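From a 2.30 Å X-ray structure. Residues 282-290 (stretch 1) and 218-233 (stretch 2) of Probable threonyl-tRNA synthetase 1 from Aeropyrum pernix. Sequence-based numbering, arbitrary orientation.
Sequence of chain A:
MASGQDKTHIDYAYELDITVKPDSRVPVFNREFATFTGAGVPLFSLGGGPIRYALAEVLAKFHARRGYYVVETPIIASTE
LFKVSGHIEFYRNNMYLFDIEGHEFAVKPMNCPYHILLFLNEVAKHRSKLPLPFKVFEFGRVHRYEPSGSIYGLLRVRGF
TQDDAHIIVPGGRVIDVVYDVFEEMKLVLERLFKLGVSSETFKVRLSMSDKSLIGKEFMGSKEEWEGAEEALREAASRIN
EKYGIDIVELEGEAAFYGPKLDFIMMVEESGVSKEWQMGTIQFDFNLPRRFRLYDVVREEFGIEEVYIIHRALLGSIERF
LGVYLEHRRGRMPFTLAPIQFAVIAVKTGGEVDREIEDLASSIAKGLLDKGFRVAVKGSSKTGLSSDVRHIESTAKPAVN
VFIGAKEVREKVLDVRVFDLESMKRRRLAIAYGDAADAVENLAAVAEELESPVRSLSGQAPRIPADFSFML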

ATOM      1  N   GLN A 282      -9.708 -11.436 -19.543  1.00  8.32           N
ATOM      2  CA  GLN A 282     -11.068 -11.951 -19.575  1.00  8.57           C
ATOM      3  C   GLN A 282     -12.144 -10.900 -19.958  1.00  8.67           C
ATOM      4  O   GLN A 282     -12.426  -9.965 -19.209  1.00 10.06           O
ATOM      5  CB  GLN A 282     -11.382 -12.550 -18.194  1.00  8.32           C
ATOM      6  CG  GLN A 282     -12.835 -12.975 -18.025  1.00  7.48           C
ATOM      7  CD  GLN A 282     -13.103 -14.312 -18.693  1.00  8.33           C
ATOM      8  OE1 GLN A 282     -12.537 -15.330 -18.290  1.00  8.50           O
ATOM      9  NE2 GLN A 282     -13.993 -14.321 -19.708  1.00  5.59           N
ATOM     10  N   PHE A 283     -12.696 -11.052 -21.151  1.00  9.04           N
ATOM     11  CA  PHE A 283     -13.930 -10.412 -21.590  1.00  8.66           C
ATOM     12  C   PHE A 283     -15.189 -10.825 -20.845  1.00  8.97           C
ATOM     13  O   PHE A 283     -15.331 -11.959 -20.357  1.00  9.80           O
ATOM     14  CB  PHE A 283     -14.143 -10.721 -23.072  1.00  7.58           C
ATOM     15  CG  PHE A 283     -13.144 -10.051 -23.961  1.00  8.42           C
ATOM     16  CD1 PHE A 283     -13.482  -8.884 -24.649  1.00  6.16           C
ATOM     17  CD2 PHE A 283     -11.855 -10.573 -24.097  1.00  5.02           C
ATOM     18  CE1 PHE A 283     -12.533  -8.238 -25.462  1.00  2.69           C
ATOM     19  CE2 PHE A 283     -10.921  -9.965 -24.915  1.00  6.52           C
ATOM     20  CZ  PHE A 283     -11.245  -8.787 -25.599  1.00  5.78           C
ATOM     21  N   ASP A 284     -16.133  -9.905 -20.847  1.00  8.89           N
ATOM     22  CA  ASP A 284     -17.301 -10.000 -20.035  1.00  9.19           C
ATOM     23  C   ASP A 284     -18.438  -9.326 -20.791  1.00  8.74           C
ATOM     24  O   ASP A 284     -18.360  -8.127 -21.132  1.00  8.31           O
ATOM     25  CB  ASP A 284     -17.036  -9.361 -18.673  1.00  8.86           C
ATOM     26  CG  ASP A 284     -18.046  -9.769 -17.629  1.00 11.75           C
ATOM     27  OD1 ASP A 284     -19.263  -9.841 -17.976  1.00 11.17           O
ATOM     28  OD2 ASP A 284     -17.623 -10.007 -16.460  1.00 12.89           O
ATOM     29  N   PHE A 285     -19.452 -10.141 -21.095  1.00  9.11           N
ATOM     30  CA  PHE A 285     -20.690  -9.746 -21.819  1.00  9.06           C
ATOM     31  C   PHE A 285     -21.847  -9.616 -20.823  1.00  9.45           C
ATOM     32  O   PHE A 285     -22.894  -9.041 -21.115  1.00 10.32           O
ATOM     33  CB  PHE A 285     -21.001 -10.793 -22.899  1.00  8.22           C
ATOM     34  CG  PHE A 285     -19.878 -10.942 -23.906  1.00  9.90           C
ATOM     35  CD1 PHE A 285     -19.120  -9.804 -24.304  1.00  5.95           C
ATOM     36  CD2 PHE A 285     -19.567 -12.170 -24.449  1.00  8.24           C
ATOM     37  CE1 PHE A 285     -18.091  -9.923 -25.198  1.00  8.17           C
ATOM     38  CE2 PHE A 285     -18.526 -12.292 -25.402  1.00  7.22           C
ATOM     39  CZ  PHE A 285     -17.787 -11.187 -25.760  1.00  8.07           C
ATOM     40  N   ASN A 286     -21.603 -10.108 -19.620  1.00  9.48           N
ATOM     41  CA  ASN A 286     -22.527 -10.030 -18.536  1.00 11.25           C
ATOM     42  C   ASN A 286     -22.563  -8.635 -17.883  1.00 12.00           C
ATOM     43  O   ASN A 286     -23.646  -8.034 -17.792  1.00 13.33           O
ATOM     44  CB  ASN A 286     -22.186 -11.121 -17.521  1.00 10.97           C
ATOM     45  CG  ASN A 286     -23.143 -11.144 -16.327  1.00 12.58           C
ATOM     46  OD1 ASN A 286     -24.369 -11.192 -16.490  1.00 11.17           O
ATOM     47  ND2 ASN A 286     -22.574 -11.160 -15.114  1.00 11.66           N
ATOM     48  N   LEU A 287     -21.400  -8.144 -17.424  1.00 12.15           N
ATOM     49  CA  LEU A 287     -21.288  -6.879 -16.663  1.00 11.99           C
ATOM     50  C   LEU A 287     -21.809  -5.660 -17.410  1.00 11.43           C
ATOM     51  O   LEU A 287     -22.458  -4.833 -16.809  1.00 12.16           O
ATOM     52  CB  LEU A 287     -19.826  -6.605 -16.190  1.00 12.04           C
ATOM     53  CG  LEU A 287     -19.208  -7.299 -14.963  1.00 13.29           C
ATOM     54  CD1 LEU A 287     -17.724  -6.903 -14.688  1.00 11.24           C
ATOM     55  CD2 LEU A 287     -20.092  -7.225 -13.655  1.00 15.12           C
ATOM     56  N   PRO A 288     -21.477  -5.506 -18.708  1.00 10.72           N
ATOM     57  CA  PRO A 288     -22.047  -4.363 -19.440  1.00 11.21           C
ATOM     58  C   PRO A 288     -23.570  -4.381 -19.608  1.00 12.87           C
ATOM     59  O   PRO A 288     -24.181  -3.316 -19.841  1.00 12.74           O
ATOM     60  CB  PRO A 288     -21.370  -4.431 -20.818  1.00 10.74           C
ATOM     61  CG  PRO A 288     -20.784  -5.803 -20.924  1.00  8.99           C
ATOM     62  CD  PRO A 288     -20.531  -6.289 -19.531  1.00  9.92           C
ATOM     63  N   ARG A 289     -24.165  -5.577 -19.531  1.00 14.11           N
ATOM     64  CA  ARG A 289     -25.624  -5.730 -19.449  1.00 15.75           C
ATOM     65  C   ARG A 289     -26.126  -5.402 -18.021  1.00 16.69           C
ATOM     66  O   ARG A 289     -27.032  -4.575 -17.843  1.00 17.57           O
ATOM     67  CB  ARG A 289     -26.062  -7.155 -19.898  1.00 15.12           C
ATOM     68  CG  ARG A 289     -26.078  -7.335 -21.452  1.00 15.56           C
ATOM     69  CD  ARG A 289     -26.440  -8.786 -21.869  1.00 15.96           C
ATOM     70  NE  ARG A 289     -26.599  -8.935 -23.317  1.00 14.56           N
ATOM     71  CZ  ARG A 289     -25.603  -9.112 -24.172  1.00 14.57           C
ATOM     72  NH1 ARG A 289     -24.338  -9.163 -23.742  1.00 12.25           N
ATOM     73  NH2 ARG A 289     -25.870  -9.193 -25.463  1.00 11.84           N
ATOM     74  N   ARG A 290     -25.546  -6.044 -17.008  1.00 16.90           N
ATOM     75  CA  ARG A 290     -26.022  -5.875 -15.634  1.00 17.80           C
ATOM     76  C   ARG A 290     -25.887  -4.438 -15.082  1.00 16.95           C
ATOM     77  O   ARG A 290     -26.768  -3.965 -14.354  1.00 16.70           O
ATOM     78  CB  ARG A 290     -25.339  -6.883 -14.710  1.00 18.92           C
ATOM     79  CG  ARG A 290     -25.650  -8.344 -15.043  1.00 22.62           C
ATOM     80  CD  ARG A 290     -27.115  -8.684 -14.853  1.00 28.03           C
ATOM     81  NE  ARG A 290     -27.496  -8.942 -13.448  1.00 36.83           N
ATOM     82  CZ  ARG A 290     -28.728  -8.739 -12.930  1.00 39.70           C
ATOM     83  NH1 ARG A 290     -29.732  -8.253 -13.683  1.00 40.34           N
ATOM     84  NH2 ARG A 290     -28.970  -8.996 -11.647  1.00 36.22           N
TER
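Stretch 2 (218-233) FMGSKEEWEGAEEALR

How does stretch 2 lie on stretch 1? It begins as an extended lead-in, Phe-218 to Ser-221, and then winds into a helix from Lys-222 that runs on past Arg-233. This helix passes the strand of Gln-282 and Phe-283 nearly antiparallel: the N-to-C directions differ by 163°, and the axes come within 10.1 Å of each other. The register follows from that direction. Phe-283 CA lies 7.2 Å from Ala-228 CA, whereas Phe-285 CA, further along stretch 1, lies 6.0 Å from Gly-220 CA, back before the helix begins. Together the two stretches bury 562 Å².

Which bumps fill the space between strand and helix? Two phenylalanines do, both pointing toward stretch 2, and the small side chain of Ala-228 makes room for both. Its methyl lies over one face of the Phe-283 ring, with Ala-228 CB 3.6 Å from Phe-283 CD1, and meets the edge of the other ring, with Ala-228 CB 3.6 Å from Phe-285 CZ. Phe-283 is also bounded by Leu-232, one helical turn on, whose CD2 reaches the ring edge 3.6 Å from Phe-283 CE2. Ala-231 completes this shallow hollow more loosely, its CB 4.4 Å from Phe-283 CZ.

What makes the pocket of Phe-285 so snug? This residue has the largest area covered by the opposite stretch, 125 Å², and its ring is held by the first turns of the helix. The aliphatic part of Glu-224 covers one face: Glu-224 CB sits 3.8 Å from the centroid of the Phe-285 ring, almost on the ring normal. At the edge stands Trp-225, whose CA-to-CB bond points away but whose indole comes back to the contact. The edge of Phe-285 meets the indole face, with the planes at 74° and Phe-285 CE2 3.5 Å from Trp-225 CD2. The indole is itself tied to the lead-in by a hydrogen bond from Trp-225 NE1 to Met-219 O at 2.6 Å. The ring tip also packs against the helix backbone, with Phe-285 CZ 3.3 Å from Glu-224 O.

How is the start of the helix closed over? Arg-289 reaches from the short helix of stretch 1 and forms a two-pronged salt bridge, with Arg-289 NH1 2.6 Å from Glu-224 OE2 and Arg-289 NH2 2.7 Å from Glu-224 OE1. The guanidinium lays one face over Gly-220, where Arg-289 NH2 is 3.7 Å from Gly-220 CA. A side chain on Gly-220 would point into this narrow space, its CB tight against Phe-285 CB, and the backbone angles by themselves call for glycine. Beside it, Met-219 curls its end inward and fills the remaining groove: Met-219 SD is 3.6 Å from Asn-286 CB, and Met-219 CE is 3.7 Å from Arg-289 CD and 3.6 Å from Phe-285 O.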

ATOM      1  N   PHE A 218     -23.079 -20.121 -23.629  1.00 20.85           N
ATOM      2  CA  PHE A 218     -22.352 -18.850 -23.808  1.00 19.65           C
ATOM      3  C   PHE A 218     -23.318 -17.704 -24.030  1.00 20.13           C
ATOM      4  O   PHE A 218     -23.968 -17.615 -25.103  1.00 21.10           O
ATOM      5  CB  PHE A 218     -21.336 -18.956 -24.947  1.00 18.16           C
ATOM      6  CG  PHE A 218     -20.334 -20.034 -24.735  1.00 18.06           C
ATOM      7  CD1 PHE A 218     -19.297 -19.868 -23.811  1.00 16.40           C
ATOM      8  CD2 PHE A 218     -20.442 -21.237 -25.408  1.00 17.98           C
ATOM      9  CE1 PHE A 218     -18.385 -20.871 -23.595  1.00 18.76           C
ATOM     10  CE2 PHE A 218     -19.520 -22.258 -25.202  1.00 16.06           C
ATOM     11  CZ  PHE A 218     -18.494 -22.084 -24.296  1.00 18.07           C
ATOM     12  N   MET A 219     -23.429 -16.821 -23.041  1.00 19.23           N
ATOM     13  CA  MET A 219     -24.377 -15.714 -23.121  1.00 20.32           C
ATOM     14  C   MET A 219     -23.917 -14.608 -24.094  1.00 19.36           C
ATOM     15  O   MET A 219     -22.737 -14.482 -24.425  1.00 19.41           O
ATOM     16  CB  MET A 219     -24.646 -15.136 -21.725  1.00 19.71           C
ATOM     17  CG  MET A 219     -23.422 -14.360 -21.139  1.00 21.58           C
ATOM     18  SD  MET A 219     -23.973 -13.189 -19.907  1.00 26.71           S
ATOM     19  CE  MET A 219     -24.902 -12.002 -20.899  1.00 23.18           C
ATOM     20  N   GLY A 220     -24.853 -13.790 -24.540  1.00 19.44           N
ATOM     21  CA  GLY A 220     -24.511 -12.682 -25.414  1.00 19.61           C
ATOM     22  C   GLY A 220     -24.793 -12.996 -26.869  1.00 20.25           C
ATOM     23  O   GLY A 220     -25.359 -14.065 -27.219  1.00 19.88           O
ATOM     24  N   SER A 221     -24.374 -12.070 -27.726  1.00 20.01           N
ATOM     25  CA  SER A 221     -24.699 -12.144 -29.110  1.00 19.71           C
ATOM     26  C   SER A 221     -23.492 -12.718 -29.843  1.00 20.61           C
ATOM     27  O   SER A 221     -22.364 -12.603 -29.353  1.00 19.25           O
ATOM     28  CB  SER A 221     -25.045 -10.742 -29.619  1.00 19.35           C
ATOM     29  OG  SER A 221     -23.965  -9.833 -29.448  1.00 20.26           O
ATOM     30  N   LYS A 222     -23.745 -13.335 -31.004  1.00 21.11           N
ATOM     31  CA  LYS A 222     -22.698 -13.694 -31.972  1.00 23.07           C
ATOM     32  C   LYS A 222     -21.680 -12.562 -32.152  1.00 22.09           C
ATOM     33  O   LYS A 222     -20.474 -12.795 -32.122  1.00 21.77           O
ATOM     34  CB  LYS A 222     -23.307 -14.000 -33.360  1.00 22.92           C
ATOM     35  CG  LYS A 222     -23.673 -15.449 -33.633  1.00 27.58           C
ATOM     36  CD  LYS A 222     -23.980 -15.684 -35.141  1.00 28.32           C
ATOM     37  CE  LYS A 222     -25.478 -15.410 -35.520  1.00 36.22           C
ATOM     38  NZ  LYS A 222     -25.753 -13.979 -35.952  1.00 38.53           N
ATOM     39  N   GLU A 223     -22.177 -11.348 -32.392  1.00 21.02           N
ATOM     40  CA  GLU A 223     -21.321 -10.199 -32.700  1.00 19.99           C
ATOM     41  C   GLU A 223     -20.269  -9.901 -31.614  1.00 18.09           C
ATOM     42  O   GLU A 223     -19.074  -9.704 -31.905  1.00 17.76           O
ATOM     43  CB  GLU A 223     -22.198  -8.964 -32.990  1.00 21.15           C
ATOM     44  CG  GLU A 223     -23.020  -9.066 -34.322  1.00 25.88           C
ATOM     45  CD  GLU A 223     -24.372  -9.825 -34.222  1.00 32.73           C
ATOM     46  OE1 GLU A 223     -24.890 -10.088 -33.110  1.00 35.26           O
ATOM     47  OE2 GLU A 223     -24.944 -10.153 -35.293  1.00 36.87           O
ATOM     48  N   GLU A 224     -20.726  -9.898 -30.365  1.00 16.15           N
ATOM     49  CA  GLU A 224     -19.883  -9.753 -29.174  1.00 14.21           C
ATOM     50  C   GLU A 224     -18.777 -10.786 -29.122  1.00 14.14           C
ATOM     51  O   GLU A 224     -17.598 -10.423 -28.994  1.00 14.20           O
ATOM     52  CB  GLU A 224     -20.743  -9.865 -27.930  1.00 13.07           C
ATOM     53  CG  GLU A 224     -21.504  -8.596 -27.620  1.00 12.33           C
ATOM     54  CD  GLU A 224     -22.569  -8.851 -26.587  1.00 14.00           C
ATOM     55  OE1 GLU A 224     -23.587  -9.442 -26.964  1.00 15.96           O
ATOM     56  OE2 GLU A 224     -22.382  -8.514 -25.388  1.00 10.87           O
ATOM     57  N   TRP A 225     -19.161 -12.070 -29.241  1.00 13.11           N
ATOM     58  CA  TRP A 225     -18.246 -13.189 -29.184  1.00 12.10           C
ATOM     59  C   TRP A 225     -17.215 -13.130 -30.338  1.00 12.65           C
ATOM     60  O   TRP A 225     -15.997 -13.307 -30.140  1.00 11.63           O
ATOM     61  CB  TRP A 225     -19.065 -14.496 -29.177  1.00 12.13           C
ATOM     62  CG  TRP A 225     -19.530 -14.907 -27.788  1.00 11.41           C
ATOM     63  CD1 TRP A 225     -20.756 -14.699 -27.238  1.00 12.01           C
ATOM     64  CD2 TRP A 225     -18.736 -15.551 -26.768  1.00 10.38           C
ATOM     65  NE1 TRP A 225     -20.791 -15.188 -25.936  1.00 12.54           N
ATOM     66  CE2 TRP A 225     -19.558 -15.696 -25.621  1.00 11.75           C
ATOM     67  CE3 TRP A 225     -17.409 -15.996 -26.711  1.00 11.23           C
ATOM     68  CZ2 TRP A 225     -19.109 -16.290 -24.445  1.00  9.10           C
ATOM     69  CZ3 TRP A 225     -16.961 -16.613 -25.540  1.00 11.83           C
ATOM     70  CH2 TRP A 225     -17.820 -16.760 -24.427  1.00 10.97           C
ATOM     71  N   GLU A 226     -17.696 -12.820 -31.540  1.00 13.41           N
ATOM     72  CA  GLU A 226     -16.839 -12.690 -32.718  1.00 14.43           C
ATOM     73  C   GLU A 226     -15.875 -11.537 -32.635  1.00 12.85           C
ATOM     74  O   GLU A 226     -14.739 -11.708 -32.959  1.00 14.34           O
ATOM     75  CB  GLU A 226     -17.680 -12.572 -33.987  1.00 15.18           C
ATOM     76  CG  GLU A 226     -18.386 -13.893 -34.278  1.00 22.54           C
ATOM     77  CD  GLU A 226     -19.205 -13.895 -35.558  1.00 29.56           C
ATOM     78  OE1 GLU A 226     -19.830 -12.860 -35.885  1.00 34.01           O
ATOM     79  OE2 GLU A 226     -19.232 -14.963 -36.211  1.00 31.00           O
ATOM     80  N   GLY A 227     -16.320 -10.371 -32.217  1.00 11.98           N
ATOM     81  CA  GLY A 227     -15.434  -9.219 -32.050  1.00 11.20           C
ATOM     82  C   GLY A 227     -14.374  -9.476 -30.977  1.00 11.18           C
ATOM     83  O   GLY A 227     -13.221  -9.172 -31.183  1.00 11.11           O
ATOM     84  N   ALA A 228     -14.773 -10.082 -29.852  1.00 11.84           N
ATOM     85  CA  ALA A 228     -13.862 -10.460 -28.747  1.00 11.59           C
ATOM     86  C   ALA A 228     -12.889 -11.558 -29.113  1.00 11.10           C
ATOM     87  O   ALA A 228     -11.711 -11.377 -28.963  1.00 12.06           O
ATOM     88  CB  ALA A 228     -14.660 -10.805 -27.459  1.00 10.93           C
ATOM     89  N   GLU A 229     -13.357 -12.674 -29.657  1.00 12.40           N
ATOM     90  CA  GLU A 229     -12.444 -13.783 -30.070  1.00 12.69           C
ATOM     91  C   GLU A 229     -11.456 -13.362 -31.151  1.00 14.16           C
ATOM     92  O   GLU A 229     -10.262 -13.770 -31.166  1.00 13.13           O
ATOM     93  CB  GLU A 229     -13.227 -14.996 -30.547  1.00 11.87           C
ATOM     94  CG  GLU A 229     -14.125 -15.585 -29.465  1.00 11.59           C
ATOM     95  CD  GLU A 229     -15.005 -16.727 -29.929  1.00 12.85           C
ATOM     96  OE1 GLU A 229     -15.105 -16.910 -31.162  1.00 19.34           O
ATOM     97  OE2 GLU A 229     -15.632 -17.428 -29.077  1.00 11.78           O
ATOM     98  N   GLU A 230     -11.954 -12.527 -32.047  1.00 14.39           N
ATOM     99  CA  GLU A 230     -11.107 -11.977 -33.062  1.00 16.99           C
ATOM    100  C   GLU A 230     -10.148 -10.907 -32.505  1.00 16.04           C
ATOM    101  O   GLU A 230      -9.018 -10.819 -32.961  1.00 17.23           O
ATOM    102  CB  GLU A 230     -11.954 -11.517 -34.246  1.00 17.76           C
ATOM    103  CG  GLU A 230     -12.040 -10.108 -34.445  1.00 26.69           C
ATOM    104  CD  GLU A 230     -11.306  -9.726 -35.695  1.00 39.23           C
ATOM    105  OE1 GLU A 230     -11.876  -8.916 -36.483  1.00 40.26           O
ATOM    106  OE2 GLU A 230     -10.177 -10.279 -35.893  1.00 43.61           O
ATOM    107  N   ALA A 231     -10.530 -10.155 -31.476  1.00 14.42           N
ATOM    108  CA  ALA A 231      -9.497  -9.282 -30.827  1.00 14.06           C
ATOM    109  C   ALA A 231      -8.317 -10.101 -30.239  1.00 13.23           C
ATOM    110  O   ALA A 231      -7.139  -9.742 -30.412  1.00 12.99           O
ATOM    111  CB  ALA A 231     -10.117  -8.346 -29.791  1.00 12.55           C
ATOM    112  N   LEU A 232      -8.643 -11.236 -29.608  1.00 12.52           N
ATOM    113  CA  LEU A 232      -7.648 -12.133 -29.000  1.00 11.51           C
ATOM    114  C   LEU A 232      -6.774 -12.841 -29.998  1.00 11.83           C
ATOM    115  O   LEU A 232      -5.614 -13.146 -29.702  1.00 12.25           O
ATOM    116  CB  LEU A 232      -8.342 -13.175 -28.103  1.00 10.72           C
ATOM    117  CG  LEU A 232      -9.079 -12.644 -26.881  1.00 10.35           C
ATOM    118  CD1 LEU A 232      -9.956 -13.747 -26.231  1.00 11.45           C
ATOM    119  CD2 LEU A 232      -8.091 -12.037 -25.839  1.00  8.76           C
ATOM    120  N   ARG A 233      -7.335 -13.147 -31.172  1.00 11.57           N
ATOM    121  CA  ARG A 233      -6.588 -13.819 -32.221  1.00 12.21           C
ATOM    122  C   ARG A 233      -5.569 -12.894 -32.856  1.00 12.27           C
ATOM    123  O   ARG A 233      -4.413 -13.280 -33.017  1.00 12.94           O
ATOM    124  CB  ARG A 233      -7.521 -14.417 -33.288  1.00 12.20           C
ATOM    125  CG  ARG A 233      -8.230 -15.650 -32.827  1.00 14.57           C
ATOM    126  CD  ARG A 233      -9.070 -16.236 -33.933  1.00 18.49           C
ATOM    127  NE  ARG A 233      -9.800 -17.384 -33.439  1.00 18.35           N
ATOM    128  CZ  ARG A 233     -11.121 -17.480 -33.455  1.00 21.54           C
ATOM    129  NH1 ARG A 233     -11.857 -16.501 -33.975  1.00 23.34           N
ATOM    130  NH2 ARG A 233     -11.709 -18.568 -32.991  1.00 19.00           N
TER